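Local coordinates for protein GH61E (Thielavia terrestris, PDB 3EJA), which acts as a copper-dependent lytic polysaccharide monooxygenase of family AA9, cleaving glycosidic bonds in polysaccharides by oxidation, at residues K97-H102 with A120-P125; R6-A11 with T57-A62. All coordinates share one frame; numbering follows the deposited sequence.

Overall arrangement
Both contacts involve the same three-stranded sheet of one beta sandwich, contact 2 within it and contact 1 between it and the other sheet. Contact 2 joins strand 3-7 to the central strand 57-63; contact 1 joins the other outermost strand, 118-122, to 96-100, an outermost strand of the five-stranded sheet. The two are bridged where V121 N meets V58 O, a probable hydrogen bond, and where I123 packs on V58. Each is partly buried. In contact 1 the segments meet through apolar side chains and prolines, with no hydrogen bond between them. Contact 2 is backbone pairing, with valine and tyrosine on its buried face and an arginine-tryptophan stack on its more exposed one.

Contact 1. Residues K97-H102 with A120-P125; sequences KVYEDH and AVPIPP
V98 and Y99, neighbours in sequence, both point toward A120-P125, because the strand carries a classic beta bulge here: both residues lie opposite the single residue F74 of strand 72-78. The bulge sits on strand 96-100, at one margin of the five-stranded sheet of this fibronectin type III-like sandwich, and strand 118-122 is the margin of the other sheet. No hydrogen bond joins the two segments. Their strand axes come within 6.8 Å and run roughly antiparallel, at 144°, and what meets across the gap is mainly side chains.

V98 uses both branches. CG1, anti to the carbonyl carbon (chi1 -61°), reaches the ring of P124 and lies 3.9 Å from its CG, while CG2 meets V121 CG1 at 4.1 Å; both pairs of side chains cross at about a right angle. Beyond them V98 packs on M76 and V121 on F74, both of strand 72-78. Next door, Y99 brings CD2 to 4.1 Å from P122 CD, and P122 CG also rests near the carbonyl oxygen of V98.

K97 and E100 take no part across the gap. K97 NZ meets E100 OE1 at 2.9 Å in a salt bridge, nearly along the C-O bond, and also bonds to the carbonyl oxygens of P201 and P203. The carboxylate is gripped at its second oxygen too: H102 NE2 meets E100 OE2 at 3.0 Å from above the carboxylate plane.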
# COMPACT_ATOMS: atom_id res chain seq x y z
N LYS A 97 -8.63 1.76 2.73
CA LYS A 97 -7.86 2.45 1.69
C LYS A 97 -7.90 3.96 1.89
O LYS A 97 -8.98 4.53 2.06
CB LYS A 97 -8.42 2.10 0.30
CG LYS A 97 -7.67 2.74 -0.86
CD LYS A 97 -8.34 2.44 -2.20
CE LYS A 97 -7.94 1.07 -2.75
NZ LYS A 97 -8.89 0.66 -3.84
N VAL A 98 -6.72 4.60 1.86
CA VAL A 98 -6.63 6.06 2.03
C VAL A 98 -6.19 6.80 0.77
O VAL A 98 -6.31 8.03 0.70
CB VAL A 98 -5.74 6.47 3.25
CG1 VAL A 98 -6.31 5.92 4.54
CG2 VAL A 98 -4.28 6.04 3.06
N TYR A 99 -5.68 6.07 -0.22
CA TYR A 99 -5.19 6.66 -1.47
C TYR A 99 -5.18 5.62 -2.58
O TYR A 99 -4.86 4.45 -2.35
CB TYR A 99 -3.77 7.24 -1.27
CG TYR A 99 -3.16 7.79 -2.55
CD1 TYR A 99 -2.49 6.94 -3.44
CD2 TYR A 99 -3.27 9.15 -2.87
CE1 TYR A 99 -1.94 7.43 -4.62
CE2 TYR A 99 -2.73 9.65 -4.05
CZ TYR A 99 -2.07 8.78 -4.92
OH TYR A 99 -1.53 9.27 -6.08
N GLU A 100 -5.53 6.06 -3.79
CA GLU A 100 -5.29 5.28 -5.01
C GLU A 100 -5.09 6.25 -6.17
O GLU A 100 -5.63 7.35 -6.16
CB GLU A 100 -6.48 4.33 -5.29
CG GLU A 100 -7.75 5.06 -5.74
CD GLU A 100 -8.95 4.14 -5.93
OE1 GLU A 100 -8.86 2.94 -5.61
OE2 GLU A 100 -9.99 4.64 -6.38
N ASP A 101 -4.32 5.87 -7.15
CA ASP A 101 -4.25 6.72 -8.33
C ASP A 101 -4.96 6.03 -9.50
O ASP A 101 -5.34 4.86 -9.42
CB ASP A 101 -2.81 7.12 -8.64
CG ASP A 101 -1.90 5.94 -8.84
OD1 ASP A 101 -2.42 4.81 -8.97
OD2 ASP A 101 -0.68 6.14 -8.87
N HIS A 102 -5.16 6.78 -10.58
CA HIS A 102 -5.85 6.29 -11.75
C HIS A 102 -5.03 6.64 -12.97
O HIS A 102 -4.39 7.69 -12.99
CB HIS A 102 -7.25 6.92 -11.86
CG HIS A 102 -8.08 6.74 -10.63
ND1 HIS A 102 -8.52 7.80 -9.86
CD2 HIS A 102 -8.54 5.62 -10.02
CE1 HIS A 102 -9.22 7.34 -8.84
NE2 HIS A 102 -9.25 6.02 -8.91
N ALA A 120 3.12 11.33 -1.89
CA ALA A 120 2.34 12.04 -0.87
C ALA A 120 1.12 11.24 -0.40
O ALA A 120 0.20 10.97 -1.18
CB ALA A 120 1.92 13.42 -1.40
N VAL A 121 1.13 10.85 0.88
CA VAL A 121 0.03 10.06 1.45
C VAL A 121 -0.77 10.92 2.42
O VAL A 121 -0.26 11.28 3.49
CB VAL A 121 0.50 8.79 2.20
CG1 VAL A 121 -0.70 7.91 2.56
CG2 VAL A 121 1.51 8.01 1.37
N PRO A 122 -2.03 11.22 2.06
CA PRO A 122 -2.89 12.02 2.93
C PRO A 122 -3.38 11.18 4.12
O PRO A 122 -4.02 10.15 3.93
CB PRO A 122 -4.05 12.40 2.01
CG PRO A 122 -4.15 11.23 1.03
CD PRO A 122 -2.72 10.78 0.83
N ILE A 123 -3.03 11.61 5.32
CA ILE A 123 -3.59 10.98 6.52
C ILE A 123 -4.94 11.65 6.78
O ILE A 123 -4.97 12.87 7.03
CB ILE A 123 -2.65 11.10 7.75
CG1 ILE A 123 -1.23 10.65 7.41
CG2 ILE A 123 -3.22 10.34 8.94
CD1 ILE A 123 -1.08 9.17 6.97
N PRO A 124 -6.05 10.88 6.71
CA PRO A 124 -7.37 11.50 6.87
C PRO A 124 -7.48 12.24 8.20
O PRO A 124 -6.98 11.74 9.22
CB PRO A 124 -8.33 10.30 6.81
CG PRO A 124 -7.58 9.25 6.08
CD PRO A 124 -6.14 9.43 6.48
N PRO A 125 -8.08 13.44 8.19
CA PRO A 125 -8.20 14.25 9.42
C PRO A 125 -9.18 13.68 10.46
O PRO A 125 -9.01 13.92 11.66
CB PRO A 125 -8.69 15.60 8.89
CG PRO A 125 -9.40 15.30 7.63
CD PRO A 125 -8.65 14.14 7.02

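Contact 2. Residues R6-A11 with T57-A62; sequences RVNDGA and TVTYWA
V7 and Y60 face each other as an antiparallel non-hydrogen-bonded pair, flanked by backbone bonds from W61 N to R6 O (2.9 Å) and from N8 N to T59 O (2.7 Å). Past V7 the chain leaves the strand through a type II' turn, V7 to G10, closed by G10 N bonding to V7 O.

N8, at the first corner of that turn, prolongs the pairing with its side chain. Its OD1 takes the N-H of T59 at 2.8 Å, nearly in line with the amide C=O, so both backbone polar atoms of T59 are held by N8. The ND2 end meets a water that donates to T57 O. With OD1 and ND2 both engaged, the amide is fixed in its rotation.

On the buried face, V7 CG1 sits over the centre of the Y60 ring, 3.6 Å from its centroid, a CH-pi contact. CG1 also touches V58 CG1, and Y60 OH bonds to S155 OG.

On the other face W61 is held on several sides. The chain of R6 bends at chi3 (-76°), which sets NE, and the guanidinium beyond it lies over the indole with the planes 27° apart; R6 CZ stands 4.4 Å from the centroid of the five-membered ring, a cation-pi contact. T59 CG2 covers the opposite face near the rim. NE1 gives a bent bond to N8 O (2.9 Å, 133°), tying the ring to the turn. An alanine in place of W61 would probably leave N8 O without this donor and the guanidinium without the indole it stacks on, less restrained in its position.

The whole is an antiparallel pairing of an outermost strand, 3-7, with the central strand 57-63, the outer chain leaving through its type II' turn, here in the three-stranded sheet of an AA9 beta sandwich.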
# COMPACT_ATOMS: atom_id res chain seq x y z
N ARG A 6 11.37 3.60 3.04
CA ARG A 6 11.45 4.76 3.93
C ARG A 6 10.19 5.62 3.94
O ARG A 6 9.49 5.74 2.92
CB ARG A 6 12.61 5.68 3.50
CG ARG A 6 14.00 5.10 3.59
CD ARG A 6 15.06 6.07 3.03
NE ARG A 6 15.07 6.10 1.57
CZ ARG A 6 14.82 7.17 0.82
NH1 ARG A 6 14.56 8.35 1.38
NH2 ARG A 6 14.85 7.07 -0.50
N VAL A 7 9.95 6.26 5.08
CA VAL A 7 8.93 7.30 5.19
C VAL A 7 9.57 8.60 5.69
O VAL A 7 10.54 8.56 6.46
CB VAL A 7 7.74 6.89 6.11
CG1 VAL A 7 6.80 5.94 5.37
CG2 VAL A 7 8.23 6.28 7.43
N ASN A 8 9.02 9.73 5.24
CA ASN A 8 9.57 11.06 5.55
C ASN A 8 11.10 11.13 5.48
O ASN A 8 11.69 10.79 4.45
CB ASN A 8 9.03 11.57 6.90
CG ASN A 8 7.56 11.94 6.84
OD1 ASN A 8 6.88 11.64 5.86
ND2 ASN A 8 7.06 12.58 7.88
N ASP A 9 11.74 11.54 6.57
CA ASP A 9 13.20 11.73 6.61
C ASP A 9 13.95 10.54 7.22
O ASP A 9 15.16 10.62 7.49
CB ASP A 9 13.53 12.99 7.42
CG ASP A 9 13.08 12.89 8.87
OD1 ASP A 9 12.05 12.23 9.16
OD2 ASP A 9 13.76 13.48 9.74
N GLY A 10 13.24 9.43 7.43
CA GLY A 10 13.83 8.25 8.06
C GLY A 10 14.73 7.45 7.14
O GLY A 10 14.70 7.62 5.92
N ALA A 11 15.53 6.57 7.73
CA ALA A 11 16.43 5.69 6.98
C ALA A 11 15.72 4.43 6.51
O ALA A 11 14.58 4.17 6.90
CB ALA A 11 17.66 5.31 7.82
N THR A 57 0.46 15.05 5.79
CA THR A 57 0.92 14.21 4.70
C THR A 57 2.16 13.43 5.12
O THR A 57 3.10 14.00 5.67
CB THR A 57 1.24 15.06 3.44
OG1 THR A 57 0.04 15.72 3.00
CG2 THR A 57 1.78 14.20 2.31
N VAL A 58 2.14 12.12 4.89
CA VAL A 58 3.34 11.31 5.08
C VAL A 58 3.95 11.04 3.70
O VAL A 58 3.24 10.71 2.76
CB VAL A 58 3.02 9.97 5.81
CG1 VAL A 58 4.21 9.01 5.73
CG2 VAL A 58 2.64 10.23 7.28
N THR A 59 5.26 11.21 3.59
CA THR A 59 5.96 10.89 2.35
C THR A 59 6.43 9.45 2.39
O THR A 59 7.19 9.06 3.30
CB THR A 59 7.15 11.86 2.10
OG1 THR A 59 6.65 13.19 1.94
CG2 THR A 59 7.93 11.46 0.86
N TYR A 60 5.96 8.64 1.45
CA TYR A 60 6.44 7.26 1.32
C TYR A 60 7.38 7.19 0.13
O TYR A 60 7.04 7.66 -0.97
CB TYR A 60 5.28 6.27 1.17
CG TYR A 60 5.40 4.99 2.01
CD1 TYR A 60 6.51 4.16 1.91
CD2 TYR A 60 4.37 4.61 2.88
CE1 TYR A 60 6.62 2.99 2.67
CE2 TYR A 60 4.47 3.44 3.66
CZ TYR A 60 5.59 2.63 3.53
OH TYR A 60 5.67 1.48 4.28
N TRP A 61 8.57 6.64 0.35
CA TRP A 61 9.61 6.61 -0.68
C TRP A 61 9.70 5.23 -1.31
O TRP A 61 9.67 4.22 -0.62
CB TRP A 61 10.97 6.98 -0.09
CG TRP A 61 11.08 8.41 0.37
CD1 TRP A 61 10.81 8.89 1.62
CD2 TRP A 61 11.48 9.54 -0.42
NE1 TRP A 61 11.03 10.25 1.66
CE2 TRP A 61 11.44 10.67 0.42
CE3 TRP A 61 11.89 9.70 -1.76
CZ2 TRP A 61 11.77 11.96 -0.03
CZ3 TRP A 61 12.22 10.98 -2.21
CH2 TRP A 61 12.16 12.09 -1.34
N ALA A 62 9.81 5.21 -2.64
CA ALA A 62 10.14 3.99 -3.37
C ALA A 62 11.59 4.08 -3.85
O ALA A 62 12.10 5.18 -4.11
CB ALA A 62 9.19 3.81 -4.55
O HOH W 1 4.22 13.57 8.08